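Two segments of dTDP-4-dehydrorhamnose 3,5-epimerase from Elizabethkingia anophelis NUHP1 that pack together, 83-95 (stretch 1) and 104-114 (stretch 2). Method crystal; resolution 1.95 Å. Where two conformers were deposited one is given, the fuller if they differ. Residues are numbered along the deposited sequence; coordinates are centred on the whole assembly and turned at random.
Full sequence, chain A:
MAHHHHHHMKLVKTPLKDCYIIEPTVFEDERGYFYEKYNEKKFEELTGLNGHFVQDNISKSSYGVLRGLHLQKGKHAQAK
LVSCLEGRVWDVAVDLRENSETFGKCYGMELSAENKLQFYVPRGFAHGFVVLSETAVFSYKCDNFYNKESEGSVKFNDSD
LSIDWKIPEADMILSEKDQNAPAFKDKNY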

ATOM      1  N   SER A  83      -7.422  -4.496  -1.011  1.00 15.77           N
ATOM      2  CA  SER A  83      -8.299  -3.337  -0.927  1.00 20.94           C
ATOM      3  C   SER A  83      -8.443  -2.748  -2.315  1.00 21.83           C
ATOM      4  O   SER A  83      -7.757  -3.140  -3.257  1.00 15.64           O
ATOM      5  N   CYS A  84      -9.358  -1.796  -2.430  1.00 17.05           N
ATOM      6  CA  CYS A  84      -9.648  -1.163  -3.703  1.00 16.59           C
ATOM      7  C   CYS A  84      -9.290   0.310  -3.579  1.00 19.23           C
ATOM      8  O   CYS A  84      -9.821   1.001  -2.706  1.00 16.56           O
ATOM      9  N   LEU A  85      -8.337   0.764  -4.397  1.00 18.10           N
ATOM     10  CA  LEU A  85      -7.866   2.142  -4.346  1.00 17.98           C
ATOM     11  C   LEU A  85      -8.672   3.092  -5.217  1.00 18.44           C
ATOM     12  O   LEU A  85      -8.573   4.313  -5.037  1.00 18.51           O
ATOM     13  N   GLU A  86      -9.394   2.586  -6.208  1.00 18.05           N
ATOM     14  CA  GLU A  86     -10.244   3.424  -7.051  0.61 21.82           C
ATOM     15  C   GLU A  86     -11.392   2.550  -7.542  1.00 23.09           C
ATOM     16  O   GLU A  86     -11.154   1.406  -7.929  1.00 20.95           O
ATOM     17  N   GLY A  87     -12.610   3.069  -7.517  1.00 22.90           N
ATOM     18  CA  GLY A  87     -13.743   2.292  -7.994  1.00 24.42           C
ATOM     19  C   GLY A  87     -14.284   1.340  -6.937  1.00 25.30           C
ATOM     20  O   GLY A  87     -14.188   1.580  -5.728  1.00 17.50           O
ATOM     21  N   ARG A  88     -14.869   0.241  -7.409  1.00 23.99           N
ATOM     22  CA  ARG A  88     -15.530  -0.722  -6.538  1.00 19.50           C
ATOM     23  C   ARG A  88     -15.302  -2.121  -7.082  1.00 20.55           C
ATOM     24  O   ARG A  88     -15.442  -2.347  -8.291  1.00 17.92           O
ATOM     25  N   VAL A  89     -14.996  -3.072  -6.195  1.00 19.25           N
ATOM     26  CA  VAL A  89     -14.919  -4.481  -6.576  1.00 18.09           C
ATOM     27  C   VAL A  89     -15.706  -5.325  -5.579  1.00 21.96           C
ATOM     28  O   VAL A  89     -15.966  -4.917  -4.443  1.00 20.38           O
ATOM     29  N   TRP A  90     -16.103  -6.508  -6.039  1.00 18.10           N
ATOM     30  CA  TRP A  90     -16.655  -7.548  -5.175  1.00 23.05           C
ATOM     31  C   TRP A  90     -15.589  -8.624  -5.056  1.00 18.66           C
ATOM     32  O   TRP A  90     -15.161  -9.193  -6.062  1.00 19.94           O
ATOM     33  N   ASP A  91     -15.150  -8.886  -3.837  1.00 13.81           N
ATOM     34  CA  ASP A  91     -14.000  -9.729  -3.563  1.00 12.22           C
ATOM     35  C   ASP A  91     -14.470 -10.973  -2.819  1.00 21.49           C
ATOM     36  O   ASP A  91     -15.264 -10.857  -1.887  1.00 17.74           O
ATOM     37  N   VAL A  92     -13.966 -12.154  -3.206  1.00 14.61           N
ATOM     38  CA  VAL A  92     -14.441 -13.426  -2.645  1.00 14.58           C
ATOM     39  C   VAL A  92     -13.258 -14.255  -2.161  1.00 15.01           C
ATOM     40  O   VAL A  92     -12.236 -14.346  -2.845  1.00 15.71           O
ATOM     41  N   ALA A  93     -13.396 -14.849  -0.981  1.00 14.56           N
ATOM     42  CA  ALA A  93     -12.418 -15.779  -0.431  1.00 19.17           C
ATOM     43  C   ALA A  93     -13.089 -17.122  -0.169  1.00 17.49           C
ATOM     44  O   ALA A  93     -14.275 -17.171   0.175  1.00 18.26           O
ATOM     45  N   VAL A  94     -12.322 -18.211  -0.341  1.00 13.99           N
ATOM     46  CA  VAL A  94     -12.790 -19.580  -0.113  1.00 15.27           C
ATOM     47  C   VAL A  94     -11.776 -20.298   0.764  1.00 14.98           C
ATOM     48  O   VAL A  94     -10.588 -20.358   0.423  1.00 13.77           O
ATOM     49  N   ASP A  95     -12.232 -20.840   1.875  1.00 15.03           N
ATOM     50  CA  ASP A  95     -11.350 -21.564   2.783  1.00 13.82           C
ATOM     51  C   ASP A  95     -11.118 -22.954   2.200  1.00 18.84           C
ATOM     52  O   ASP A  95     -12.071 -23.716   2.000  1.00 16.50           O
ATOM     53  N   GLY A 104     -14.264 -25.260   2.645  1.00 24.87           N
ATOM     54  CA  GLY A 104     -15.261 -25.291   1.592  1.00 24.77           C
ATOM     55  C   GLY A 104     -16.266 -24.164   1.612  1.00 22.79           C
ATOM     56  O   GLY A 104     -17.130 -24.119   0.721  1.00 21.28           O
ATOM     57  N   LYS A 105     -16.187 -23.257   2.590  1.00 18.06           N
ATOM     58  CA  LYS A 105     -17.109 -22.136   2.715  1.00 20.14           C
ATOM     59  C   LYS A 105     -16.515 -20.898   2.059  1.00 20.72           C
ATOM     60  O   LYS A 105     -15.286 -20.746   1.974  1.00 15.93           O
ATOM     61  N   CYS A 106     -17.404 -19.999   1.612  1.00 14.50           N
ATOM     62  CA  CYS A 106     -16.993 -18.807   0.878  1.00 15.13           C
ATOM     63  C   CYS A 106     -17.572 -17.572   1.541  1.00 16.95           C
ATOM     64  O   CYS A 106     -18.584 -17.632   2.239  1.00 19.55           O
ATOM     65  N   TYR A 107     -16.929 -16.441   1.281  1.00 13.78           N
ATOM     66  CA  TYR A 107     -17.416 -15.161   1.777  1.00 19.14           C
ATOM     67  C   TYR A 107     -17.039 -14.072   0.789  1.00 19.38           C
ATOM     68  O   TYR A 107     -15.909 -14.040   0.295  1.00 19.20           O
ATOM     69  N   GLY A 108     -17.983 -13.201   0.487  1.00 16.93           N
ATOM     70  CA  GLY A 108     -17.727 -12.100  -0.420  1.00 19.09           C
ATOM     71  C   GLY A 108     -18.125 -10.782   0.204  1.00 19.31           C
ATOM     72  O   GLY A 108     -19.012 -10.717   1.051  1.00 18.19           O
ATOM     73  N   MET A 109     -17.487  -9.715  -0.268  1.00 17.35           N
ATOM     74  CA  MET A 109     -17.763  -8.381   0.245  1.00 19.44           C
ATOM     75  C   MET A 109     -17.298  -7.344  -0.762  1.00 26.26           C
ATOM     76  O   MET A 109     -16.372  -7.585  -1.549  1.00 18.72           O
ATOM     77  N   GLU A 110     -17.919  -6.164  -0.696  1.00 21.19           N
ATOM     78  CA  GLU A 110     -17.520  -5.055  -1.555  1.00 23.44           C
ATOM     79  C   GLU A 110     -16.339  -4.308  -0.936  1.00 18.37           C
ATOM     80  O   GLU A 110     -16.370  -3.932   0.241  1.00 19.25           O
ATOM     81  N   LEU A 111     -15.294  -4.103  -1.728  1.00 16.85           N
ATOM     82  CA  LEU A 111     -14.176  -3.240  -1.373  1.00 18.32           C
ATOM     83  C   LEU A 111     -14.211  -2.040  -2.308  1.00 22.84           C
ATOM     84  O   LEU A 111     -14.378  -2.209  -3.521  1.00 17.39           O
ATOM     85  N   SER A 112     -14.064  -0.835  -1.764  1.00 18.14           N
ATOM     86  CA  SER A 112     -14.165   0.343  -2.613  1.00 14.57           C
ATOM     87  C   SER A 112     -13.217   1.433  -2.115  1.00 16.22           C
ATOM     88  O   SER A 112     -12.777   1.432  -0.961  1.00 16.97           O
ATOM     89  N   ALA A 113     -12.909   2.373  -3.004  1.00 19.43           N
ATOM     90  CA  ALA A 113     -12.128   3.525  -2.577  1.00 16.41           C
ATOM     91  C   ALA A 113     -12.887   4.289  -1.520  1.00 20.89           C
ATOM     92  O   ALA A 113     -12.299   4.795  -0.557  1.00 22.10           O
ATOM     93  N   GLU A 114     -14.209   4.344  -1.670  1.00 20.56           N
ATOM     94  CA  GLU A 114     -15.034   5.058  -0.712  1.00 23.84           C
ATOM     95  C   GLU A 114     -15.033   4.369   0.641  1.00 21.16           C
ATOM     96  O   GLU A 114     -14.904   5.042   1.670  1.00 20.96           O
TER

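Strands 88-95 and 106-112 run antiparallel, their N-to-C directions 157° apart and their axes 4.6 Å apart at closest. Backbone hydrogen bonds set the register, V89 N to L111 O at 2.9 Å and A93 N to Y107 O at 2.9 Å among them, so the two residues of each pair lie on the same face of the sheet.

On the face carrying R88, W90, V92 and V94, there is a hollow at G108. W90 (chi1 t, chi2 -99°) lays its indole across to the second strand: CZ2 lies 3.5 Å from G108 C, and M109 C sits over one ring face, 3.5 Å from CE3. A CB modelled on G108 would fall 2.6 Å from W90 NE1, a clash, and 3.3 Å from V92 CG2; the indole occupies room that a CB on G108 would need. E110 (chi1 t, chi2 t) flanks the ring, its CB 3.9 Å from W90 CE3, and its carboxylate meets the R88 guanidinium edge-on in a two-pronged salt bridge: R88 NE to E110 OE1 and R88 NH2 to E110 OE2 are both 2.9 Å. R88 (chi1 m) rests its CB and CG against S112, CG 3.9 Å from S112 CB. Further along, V94 CG2 touches C106 SG at 3.5 Å.

On the other face, L111 (chi1 m, chi2 t) is the residue most covered by stretch 1, 102 Å² over the whole residue. Its CB lies 3.9 Å from V89 CG2 and 4.1 Å from C84 CB, while CD1 reaches D91 CB at 3.7 Å and S83 CA at 4.2 Å. Y107 (chi1 t) starts on this face, but its end leads away.

Where the chain turns, A113 CB nestles 3.5 Å from L85 O and 3.8 Å from E86 CA. Water 1 bridges C84 N (3.0 Å) and S112 O (2.9 Å); water 2 links G87 O (3.0 Å) to E114 N (3.1 Å).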

ATOM      1  CB  SER A  83      -7.772  -2.289   0.066  1.00 18.91           C
ATOM      2  OG  SER A  83      -6.466  -1.838  -0.307  1.00 19.97           O
ATOM      3  CB  CYS A  84     -11.119  -1.365  -4.071  1.00 14.60           C
ATOM      4  SG  CYS A  84     -11.588  -0.526  -5.552  1.00 20.36           S
ATOM      5  CB  LEU A  85      -6.398   2.221  -4.793  1.00 17.71           C
ATOM      6  CG  LEU A  85      -5.465   1.268  -4.041  1.00 21.98           C
ATOM      7  CD1 LEU A  85      -4.012   1.472  -4.505  1.00 21.92           C
ATOM      8  CD2 LEU A  85      -5.595   1.472  -2.550  1.00 19.38           C
ATOM      9  CB  GLU A  86      -9.460   4.013  -8.240  0.61 23.88           C
ATOM     10  CG  GLU A  86     -10.266   4.977  -9.121  0.61 22.12           C
ATOM     11  CD  GLU A  86      -9.557   5.363 -10.425  0.61 35.85           C
ATOM     12  OE1 GLU A  86      -8.405   4.920 -10.659  0.61 33.86           O
ATOM     13  OE2 GLU A  86     -10.166   6.109 -11.225  0.61 39.39           O
ATOM     14  CB  ARG A  88     -17.056  -0.472  -6.469  1.00 22.08           C
ATOM     15  CG  ARG A  88     -17.512   0.908  -6.027  1.00 25.59           C
ATOM     16  CD  ARG A  88     -19.006   1.126  -6.442  1.00 30.38           C
ATOM     17  NE  ARG A  88     -19.860   0.057  -5.921  1.00 27.72           N
ATOM     18  CZ  ARG A  88     -20.839  -0.550  -6.588  1.00 33.00           C
ATOM     19  NH1 ARG A  88     -21.126  -0.216  -7.848  1.00 32.06           N
ATOM     20  NH2 ARG A  88     -21.543  -1.493  -5.974  1.00 29.15           N
ATOM     21  CB  VAL A  89     -13.479  -5.022  -6.661  1.00 15.15           C
ATOM     22  CG1 VAL A  89     -12.620  -4.192  -7.642  1.00 17.69           C
ATOM     23  CG2 VAL A  89     -12.845  -5.092  -5.243  1.00 17.68           C
ATOM     24  CB  TRP A  90     -17.958  -8.122  -5.737  1.00 21.68           C
ATOM     25  CG  TRP A  90     -18.629  -9.110  -4.808  1.00 21.60           C
ATOM     26  CD1 TRP A  90     -18.570 -10.475  -4.865  1.00 24.88           C
ATOM     27  CD2 TRP A  90     -19.457  -8.788  -3.687  1.00 22.48           C
ATOM     28  NE1 TRP A  90     -19.312 -11.022  -3.841  1.00 26.28           N
ATOM     29  CE2 TRP A  90     -19.868 -10.008  -3.105  1.00 27.08           C
ATOM     30  CE3 TRP A  90     -19.889  -7.584  -3.118  1.00 22.78           C
ATOM     31  CZ2 TRP A  90     -20.697 -10.061  -1.982  1.00 24.99           C
ATOM     32  CZ3 TRP A  90     -20.719  -7.638  -2.001  1.00 28.60           C
ATOM     33  CH2 TRP A  90     -21.111  -8.873  -1.447  1.00 28.24           C
ATOM     34  CB  ASP A  91     -12.998  -8.978  -2.706  1.00 15.52           C
ATOM     35  CG  ASP A  91     -11.676  -9.682  -2.636  1.00 22.68           C
ATOM     36  OD1 ASP A  91     -10.763  -9.333  -3.425  1.00 23.57           O
ATOM     37  OD2 ASP A  91     -11.571 -10.611  -1.813  1.00 25.67           O
ATOM     38  CB  VAL A  92     -15.250 -14.232  -3.691  1.00 17.60           C
ATOM     39  CG1 VAL A  92     -15.607 -15.599  -3.137  1.00 17.61           C
ATOM     40  CG2 VAL A  92     -16.529 -13.478  -4.087  1.00 13.83           C
ATOM     41  CB  ALA A  93     -11.807 -15.242   0.867  1.00 17.84           C
ATOM     42  CB  VAL A  94     -12.969 -20.368  -1.423  1.00 21.10           C
ATOM     43  CG1 VAL A  94     -13.530 -21.785  -1.106  1.00 16.34           C
ATOM     44  CG2 VAL A  94     -13.853 -19.595  -2.385  1.00 25.40           C
ATOM     45  CB  ASP A  95     -11.987 -21.603   4.183  1.00 15.95           C
ATOM     46  CG  ASP A  95     -11.090 -22.216   5.244  1.00 20.72           C
ATOM     47  OD1 ASP A  95     -10.043 -22.822   4.902  1.00 16.46           O
ATOM     48  OD2 ASP A  95     -11.430 -22.060   6.444  1.00 19.28           O
ATOM     49  CB  LYS A 105     -17.416 -21.818   4.187  1.00 18.51           C
ATOM     50  CG  LYS A 105     -18.018 -22.974   4.983  1.00 33.31           C
ATOM     51  CD  LYS A 105     -19.296 -23.461   4.314  1.00 42.91           C
ATOM     52  CE  LYS A 105     -20.227 -24.171   5.297  1.00 53.39           C
ATOM     53  NZ  LYS A 105     -19.540 -25.276   6.008  1.00 56.21           N
ATOM     54  CB  CYS A 106     -17.445 -18.844  -0.583  1.00 23.80           C
ATOM     55  SG  CYS A 106     -17.138 -20.427  -1.383  1.00 25.26           S
ATOM     56  CB  TYR A 107     -16.836 -14.843   3.161  1.00 19.53           C
ATOM     57  CG  TYR A 107     -17.338 -13.520   3.734  1.00 14.07           C
ATOM     58  CD1 TYR A 107     -18.634 -13.407   4.235  1.00 21.80           C
ATOM     59  CD2 TYR A 107     -16.519 -12.419   3.797  1.00 21.40           C
ATOM     60  CE1 TYR A 107     -19.099 -12.202   4.769  1.00 23.50           C
ATOM     61  CE2 TYR A 107     -16.976 -11.212   4.332  1.00 21.52           C
ATOM     62  CZ  TYR A 107     -18.251 -11.115   4.811  1.00 27.31           C
ATOM     63  OH  TYR A 107     -18.676  -9.913   5.326  1.00 38.83           O
ATOM     64  CB  MET A 109     -17.047  -8.159   1.587  1.00 18.72           C
ATOM     65  CG  MET A 109     -15.519  -8.157   1.424  1.00 22.41           C
ATOM     66  SD  MET A 109     -14.669  -7.735   2.944  1.00 27.35           S
ATOM     67  CE  MET A 109     -15.211  -6.027   3.165  1.00 22.78           C
ATOM     68  CB  GLU A 110     -18.695  -4.088  -1.789  1.00 21.83           C
ATOM     69  CG  GLU A 110     -18.271  -2.863  -2.627  1.00 22.42           C
ATOM     70  CD  GLU A 110     -19.432  -2.023  -3.146  1.00 27.63           C
ATOM     71  OE1 GLU A 110     -19.292  -0.780  -3.177  1.00 30.52           O
ATOM     72  OE2 GLU A 110     -20.477  -2.593  -3.526  1.00 32.14           O
ATOM     73  CB  LEU A 111     -12.844  -3.993  -1.512  1.00 13.37           C
ATOM     74  CG  LEU A 111     -12.752  -5.272  -0.676  1.00 17.29           C
ATOM     75  CD1 LEU A 111     -11.493  -6.065  -1.025  1.00 19.66           C
ATOM     76  CD2 LEU A 111     -12.752  -4.947   0.820  1.00 16.36           C
ATOM     77  CB  SER A 112     -15.617   0.866  -2.651  1.00 22.08           C
ATOM     78  OG  SER A 112     -15.994   1.462  -1.409  1.00 17.80           O
ATOM     79  CB  ALA A 113     -11.826   4.434  -3.767  1.00 23.32           C
ATOM     80  CB  GLU A 114     -16.461   5.193  -1.245  1.00 32.42           C
ATOM     81  CG  GLU A 114     -17.381   5.965  -0.321  1.00 53.69           C
ATOM     82  CD  GLU A 114     -18.726   6.287  -0.956  1.00 73.57           C
ATOM     83  OE1 GLU A 114     -19.201   5.499  -1.806  1.00 73.96           O
ATOM     84  OE2 GLU A 114     -19.307   7.338  -0.603  1.00 82.90           O
TER
HETATM   85  O   HOH W   1     -11.127  -0.867  -0.237  1.00 18.09           O
HETATM   86  O   HOH W   2     -15.520   3.870  -4.416  1.00 24.44           O